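Local coordinates for protein O-methyltransferase (Saccharopolyspora spinosa, PDB 4CE0) that probably transfers a methyl group from S-adenosyl-L-methionine to the 4'-hydroxyl of the spinosyn rhamnose, in a magnesium-dependent step of antibiotic biosynthesis, at residues G165-R168 and D169-T173; S191-D194 and S195-L199. One frame throughout, in Å; residues are numbered along the deposited sequence.

Contact 1: residues G165-R168 and D169-T173; sequences GWFR and DTLPT. With SAH (S-adenosyl-L-homocysteine), chain B.
Trp-166 O gathers the first turn of helix 167-170 onto the residue at its N-cap position. It accepts from Thr-170 N in the carbonyl plane (3.0 Å) and from Asp-169 N, which stands 50° above that plane at 2.9 Å. One residue on, Leu-171 N bonds Phe-167 O almost straight (2.9 Å, 167° at the hydrogen). Two waters tie side chains back to the entering loop: one joins Thr-170 OG1 to Gly-165 O, the other accepts from Trp-166 N and donates to Asp-169 OD2. That carboxylate oxygen also lies at the indole edge, in the ring plane, 3.8 Å from Trp-166 CD1. Apolar contact is modest: Leu-171 CD1 meets Phe-167 CB at 3.7 Å, and Thr-170 CG2 rests on Gly-165 CA. S-adenosyl-L-homocysteine binds at the start of the same turn. Phe-167 N donates to adenine N1 (3.0 Å), and the phenyl ring, its CG set anti to the carbonyl carbon (chi1 -62°), lays one face on the base with N1 3.3 Å above its centre. Backbone recognition of N1 beside an aromatic ring whose face lies over the base marks the adenine pocket of this Rossmann-like methyltransferase, at the C-terminal end of strand 160-164.

Contact 2: residues S191-D194 and S195-L199; sequences STMD and SLRNL. With SAH (S-adenosyl-L-homocysteine), chain B.
Met-193 leaves the backbone with CG anti to its N (chi1 -168°), then bends at chi2 and chi3, which carries SD over the guanidinium of Arg-197, whose chain runs extended from CG to NE. The two residues stand one turn apart on helix 189-199, an alpha-helix that packs against the sheet of the Rossmann-like fold. SD sits 3.2 Å above the guanidinium plane, offset toward its rim, with Arg-197 NH2 at 3.5 Å; Met-193 CG approaches NE on the same flank. Arg-197 NH1 is fixed further out by a salt bridge to Glu-229 of helix 219-230, so the methionine crosses a side chain whose far end is anchored.

The backbone bonds are the regular i to i+4 ones of a helix: Ser-195 N to Ser-191 O, Leu-196 N to Thr-192 O, and Arg-197 N to Met-193 O, the last short at 2.7 Å and close to linear (170°). Thr-192 and Leu-196 lie side by side, CG2 4.2 Å from CD1, and both also touch Leu-184 of strand 179-184. The hydroxyl of Thr-192 turns back to Leu-188 O, while Ser-195 OG bonds Thr-82 OG1 on strand 78-82. Near the start of the helix, Ser-191 OG donates to adenine N7 of S-adenosyl-L-homocysteine at 2.8 Å, which ties this helix directly to the cofactor product.

Asp-194 O serves two donors of one residue: Asn-198 N comes from 42° above the carbonyl plane at 3.3 Å, while Asn-198 ND2 lies in that plane, on a lone pair, at 2.6 Å.

In the fold
Both contacts are local, each within one helix or its ends, and in series along the chain; neither closes a long loop, and neither encloses nor crosses the other. After strand 160-164, an outermost strand of the sheet within the chain, contact 1 forms the short helix 167-170. The chain then runs through strand 179-184 and past Asp-185, a magnesium ligand, into helix 189-199, where contact 2 forms. Their centres are 9 Å apart. Leu-171 CD1 packs on Ser-195 CA (3.5 Å) and Pro-172 CA lies 3.4 Å from Asn-198 OD1, so Leu-171 and Pro-172 rest on helix 189-199. Phe-167 and Ser-191 also touch, bringing both contacts to the same adenine. Met-193 and Leu-196 also touch Phe-226 of helix 219-230.

Contact 1: residues G165-R168 and D169-T173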
loop_
_atom_site.group_PDB
_atom_site.type_symbol
_atom_site.label_atom_id
_atom_site.label_comp_id
_atom_site.label_asym_id
_atom_site.label_seq_id
_atom_site.Cartn_x
_atom_site.Cartn_y
_atom_site.Cartn_z
ATOM N N GLY A 165 27.041 -6.054 -9.221
ATOM C CA GLY A 165 28.186 -5.971 -10.108
ATOM C C GLY A 165 27.717 -5.556 -11.474
ATOM O O GLY A 165 26.511 -5.455 -11.716
ATOM N N TRP A 166 28.663 -5.270 -12.361
ATOM C CA TRP A 166 28.337 -5.062 -13.761
ATOM C C TRP A 166 27.960 -6.409 -14.342
ATOM O O TRP A 166 28.602 -7.406 -14.050
ATOM C CB TRP A 166 29.532 -4.425 -14.488
ATOM C CG TRP A 166 29.951 -3.174 -13.793
ATOM C CD1 TRP A 166 31.041 -2.995 -12.984
ATOM C CD2 TRP A 166 29.245 -1.933 -13.794
ATOM N NE1 TRP A 166 31.059 -1.712 -12.497
ATOM C CE2 TRP A 166 29.972 -1.035 -12.989
ATOM C CE3 TRP A 166 28.068 -1.487 -14.409
ATOM C CZ2 TRP A 166 29.562 0.284 -12.788
ATOM C CZ3 TRP A 166 27.669 -0.179 -14.209
ATOM C CH2 TRP A 166 28.407 0.687 -13.400
ATOM N N PHE A 167 26.899 -6.441 -15.144
ATOM C CA PHE A 167 26.436 -7.696 -15.756
ATOM C C PHE A 167 27.563 -8.508 -16.440
ATOM O O PHE A 167 27.634 -9.744 -16.339
ATOM C CB PHE A 167 25.354 -7.394 -16.790
ATOM C CG PHE A 167 24.123 -6.754 -16.213
ATOM C CD1 PHE A 167 23.820 -6.863 -14.858
ATOM C CD2 PHE A 167 23.277 -6.019 -17.031
ATOM C CE1 PHE A 167 22.666 -6.265 -14.334
ATOM C CE2 PHE A 167 22.134 -5.409 -16.522
ATOM C CZ PHE A 167 21.819 -5.533 -15.167
ATOM N N ARG A 168 28.442 -7.814 -17.130
ATOM C CA ARG A 168 29.538 -8.504 -17.827
ATOM C C ARG A 168 30.468 -9.266 -16.858
ATOM O O ARG A 168 31.063 -10.283 -17.217
ATOM C CB ARG A 168 30.317 -7.539 -18.719
ATOM C CG ARG A 168 31.059 -6.401 -18.026
ATOM C CD ARG A 168 31.876 -5.610 -19.065
ATOM N NE ARG A 168 33.207 -5.218 -18.602
ATOM C CZ ARG A 168 34.081 -4.531 -19.344
ATOM N NH1 ARG A 168 33.755 -4.150 -20.577
ATOM N NH2 ARG A 168 35.285 -4.222 -18.852
ATOM N N ASP A 169 30.552 -8.791 -15.624
ATOM C CA ASP A 169 31.329 -9.472 -14.597
ATOM C C ASP A 169 30.501 -10.573 -13.937
ATOM O O ASP A 169 30.997 -11.689 -13.741
ATOM C CB ASP A 169 31.803 -8.474 -13.535
ATOM C CG ASP A 169 32.785 -7.449 -14.085
ATOM O OD1 ASP A 169 33.518 -7.805 -15.019
ATOM O OD2 ASP A 169 32.831 -6.298 -13.580
ATOM N N THR A 170 29.238 -10.257 -13.612
ATOM C CA THR A 170 28.448 -11.096 -12.712
ATOM C C THR A 170 27.647 -12.227 -13.349
ATOM O O THR A 170 27.420 -13.248 -12.698
ATOM C CB THR A 170 27.449 -10.255 -11.865
ATOM O OG1 THR A 170 26.588 -9.492 -12.736
ATOM C CG2 THR A 170 28.198 -9.334 -10.950
ATOM N N LEU A 171 27.179 -12.049 -14.579
ATOM C CA LEU A 171 26.235 -13.007 -15.168
ATOM C C LEU A 171 26.878 -14.262 -15.763
ATOM O O LEU A 171 26.269 -15.336 -15.746
ATOM C CB LEU A 171 25.363 -12.318 -16.235
ATOM C CG LEU A 171 24.513 -11.121 -15.784
ATOM C CD1 LEU A 171 23.591 -10.697 -16.885
ATOM C CD2 LEU A 171 23.707 -11.494 -14.558
ATOM N N PRO A 172 28.117 -14.153 -16.279
ATOM C CA PRO A 172 28.677 -15.398 -16.834
ATOM C C PRO A 172 28.779 -16.531 -15.817
ATOM O O PRO A 172 28.621 -17.703 -16.178
ATOM C CB PRO A 172 30.060 -14.974 -17.324
ATOM C CG PRO A 172 29.905 -13.519 -17.685
ATOM C CD PRO A 172 28.944 -12.977 -16.615
ATOM N N THR A 173 28.988 -16.180 -14.554
ATOM C CA THR A 173 29.102 -17.165 -13.492
ATOM C C THR A 173 27.973 -17.031 -12.468
ATOM O O THR A 173 28.135 -17.414 -11.314
ATOM C CB THR A 173 30.439 -16.983 -12.780
ATOM O OG1 THR A 173 30.646 -15.577 -12.557
ATOM C CG2 THR A 173 31.561 -17.540 -13.649
HETATM N N SAH B . 12.313 1.066 -11.959
HETATM C CA SAH B . 13.056 0.328 -12.994
HETATM C CB SAH B . 14.560 0.436 -12.947
HETATM C CG SAH B . 15.546 -0.017 -14.023
HETATM S SD SAH B . 16.614 1.433 -14.275
HETATM C C SAH B . 12.646 -1.033 -12.599
HETATM O O SAH B . 13.322 -1.936 -13.064
HETATM O OXT SAH B . 11.546 -0.937 -11.771
HETATM C "C5'" SAH B . 18.113 0.677 -14.998
HETATM C "C4'" SAH B . 18.970 -0.113 -13.998
HETATM O "O4'" SAH B . 19.873 -0.960 -14.676
HETATM C "C3'" SAH B . 19.843 0.752 -13.084
HETATM O "O3'" SAH B . 19.509 0.430 -11.750
HETATM C "C2'" SAH B . 21.305 0.428 -13.418
HETATM O "O2'" SAH B . 22.273 0.462 -12.347
HETATM C "C1'" SAH B . 21.155 -0.958 -14.052
HETATM N N9 SAH B . 22.159 -1.342 -15.073
HETATM C C8 SAH B . 22.135 -0.968 -16.400
HETATM N N7 SAH B . 23.167 -1.563 -17.013
HETATM C C5 SAH B . 23.826 -2.338 -16.124
HETATM C C6 SAH B . 24.953 -3.159 -16.211
HETATM N N6 SAH B . 25.606 -3.314 -17.361
HETATM N N1 SAH B . 25.407 -3.817 -15.093
HETATM C C2 SAH B . 24.756 -3.705 -13.882
HETATM N N3 SAH B . 23.667 -2.868 -13.805
HETATM C C4 SAH B . 23.182 -2.225 -14.903
HETATM O O HOH W 1 25.029 -7.727 -11.401
HETATM O O HOH W 2 31.343 -5.842 -11.087
#

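Contact 2: residues S191-D194 and S195-L199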
loop_
_atom_site.group_PDB
_atom_site.type_symbol
_atom_site.label_atom_id
_atom_site.label_comp_id
_atom_site.label_asym_id
_atom_site.label_seq_id
_atom_site.Cartn_x
_atom_site.Cartn_y
_atom_site.Cartn_z
ATOM N N SER A 191 23.943 -4.109 -21.903
ATOM C CA SER A 191 23.244 -4.609 -20.727
ATOM C C SER A 191 22.228 -5.670 -21.140
ATOM O O SER A 191 22.165 -6.760 -20.560
ATOM C CB SER A 191 22.517 -3.463 -20.024
ATOM O OG SER A 191 23.425 -2.450 -19.626
ATOM N N THR A 192 21.453 -5.339 -22.172
ATOM C CA THR A 192 20.432 -6.232 -22.706
ATOM C C THR A 192 21.075 -7.494 -23.268
ATOM O O THR A 192 20.653 -8.613 -22.947
ATOM C CB THR A 192 19.597 -5.525 -23.813
ATOM O OG1 THR A 192 19.075 -4.300 -23.298
ATOM C CG2 THR A 192 18.470 -6.399 -24.284
ATOM N N MET A 193 22.105 -7.334 -24.087
ATOM C CA MET A 193 22.799 -8.509 -24.644
ATOM C C MET A 193 23.425 -9.423 -23.565
ATOM O O MET A 193 23.245 -10.658 -23.582
ATOM C CB MET A 193 23.860 -8.076 -25.656
ATOM C CG MET A 193 24.416 -9.228 -26.477
ATOM S SD MET A 193 23.164 -10.078 -27.477
ATOM C CE MET A 193 22.828 -8.894 -28.783
ATOM N N ASP A 194 24.154 -8.822 -22.631
ATOM C CA ASP A 194 24.813 -9.594 -21.562
ATOM C C ASP A 194 23.813 -10.375 -20.723
ATOM O O ASP A 194 24.096 -11.495 -20.287
ATOM C CB ASP A 194 25.634 -8.672 -20.654
ATOM C CG ASP A 194 26.907 -8.181 -21.321
ATOM O OD1 ASP A 194 27.437 -8.911 -22.197
ATOM O OD2 ASP A 194 27.365 -7.066 -20.975
ATOM N N SER A 195 22.647 -9.777 -20.488
ATOM C CA SER A 195 21.606 -10.441 -19.756
ATOM C C SER A 195 21.022 -11.601 -20.565
ATOM O O SER A 195 20.839 -12.697 -20.053
ATOM C CB SER A 195 20.515 -9.416 -19.340
ATOM O OG SER A 195 19.475 -10.078 -18.640
ATOM N N LEU A 196 20.711 -11.360 -21.830
ATOM C CA LEU A 196 20.130 -12.410 -22.666
ATOM C C LEU A 196 21.113 -13.539 -22.863
ATOM O O LEU A 196 20.764 -14.696 -22.646
ATOM C CB LEU A 196 19.678 -11.875 -24.046
ATOM C CG LEU A 196 18.411 -11.023 -24.024
ATOM C CD1 LEU A 196 18.206 -10.392 -25.385
ATOM C CD2 LEU A 196 17.209 -11.863 -23.636
ATOM N N ARG A 197 22.330 -13.213 -23.281
ATOM C CA ARG A 197 23.346 -14.259 -23.532
ATOM C C ARG A 197 23.550 -15.185 -22.328
ATOM O O ARG A 197 23.661 -16.397 -22.474
ATOM C CB ARG A 197 24.697 -13.651 -23.875
ATOM C CG ARG A 197 24.762 -13.052 -25.259
ATOM C CD ARG A 197 26.203 -12.774 -25.741
ATOM N NE ARG A 197 26.149 -12.002 -26.977
ATOM C CZ ARG A 197 25.746 -12.499 -28.145
ATOM N NH1 ARG A 197 25.408 -13.786 -28.253
ATOM N NH2 ARG A 197 25.688 -11.715 -29.210
ATOM N N ASN A 198 23.598 -14.613 -21.132
ATOM C CA ASN A 198 23.881 -15.393 -19.946
ATOM C C ASN A 198 22.668 -16.019 -19.258
ATOM O O ASN A 198 22.811 -17.072 -18.628
ATOM C CB ASN A 198 24.698 -14.552 -18.952
ATOM C CG ASN A 198 26.070 -14.125 -19.537
ATOM O OD1 ASN A 198 26.934 -14.957 -19.714
ATOM N ND2 ASN A 198 26.250 -12.839 -19.818
ATOM N N LEU A 199 21.484 -15.399 -19.351
ATOM C CA LEU A 199 20.347 -15.884 -18.557
ATOM C C LEU A 199 19.246 -16.543 -19.371
ATOM O O LEU A 199 18.533 -17.405 -18.862
ATOM C CB LEU A 199 19.771 -14.759 -17.684
ATOM C CG LEU A 199 20.739 -14.109 -16.694
ATOM C CD1 LEU A 199 20.008 -12.994 -15.913
ATOM C CD2 LEU A 199 21.347 -15.140 -15.731
HETATM N N SAH B . 12.313 1.066 -11.959
HETATM C CA SAH B . 13.056 0.328 -12.994
HETATM C CB SAH B . 14.560 0.436 -12.947
HETATM C CG SAH B . 15.546 -0.017 -14.023
HETATM S SD SAH B . 16.614 1.433 -14.275
HETATM C C SAH B . 12.646 -1.033 -12.599
HETATM O O SAH B . 13.322 -1.936 -13.064
HETATM O OXT SAH B . 11.546 -0.937 -11.771
HETATM C "C5'" SAH B . 18.113 0.677 -14.998
HETATM C "C4'" SAH B . 18.970 -0.113 -13.998
HETATM O "O4'" SAH B . 19.873 -0.960 -14.676
HETATM C "C3'" SAH B . 19.843 0.752 -13.084
HETATM O "O3'" SAH B . 19.509 0.430 -11.750
HETATM C "C2'" SAH B . 21.305 0.428 -13.418
HETATM O "O2'" SAH B . 22.273 0.462 -12.347
HETATM C "C1'" SAH B . 21.155 -0.958 -14.052
HETATM N N9 SAH B . 22.159 -1.342 -15.073
HETATM C C8 SAH B . 22.135 -0.968 -16.400
HETATM N N7 SAH B . 23.167 -1.563 -17.013
HETATM C C5 SAH B . 23.826 -2.338 -16.124
HETATM C C6 SAH B . 24.953 -3.159 -16.211
HETATM N N6 SAH B . 25.606 -3.314 -17.361
HETATM N N1 SAH B . 25.407 -3.817 -15.093
HETATM C C2 SAH B . 24.756 -3.705 -13.882
HETATM N N3 SAH B . 23.667 -2.868 -13.805
HETATM C C4 SAH B . 23.182 -2.225 -14.903
#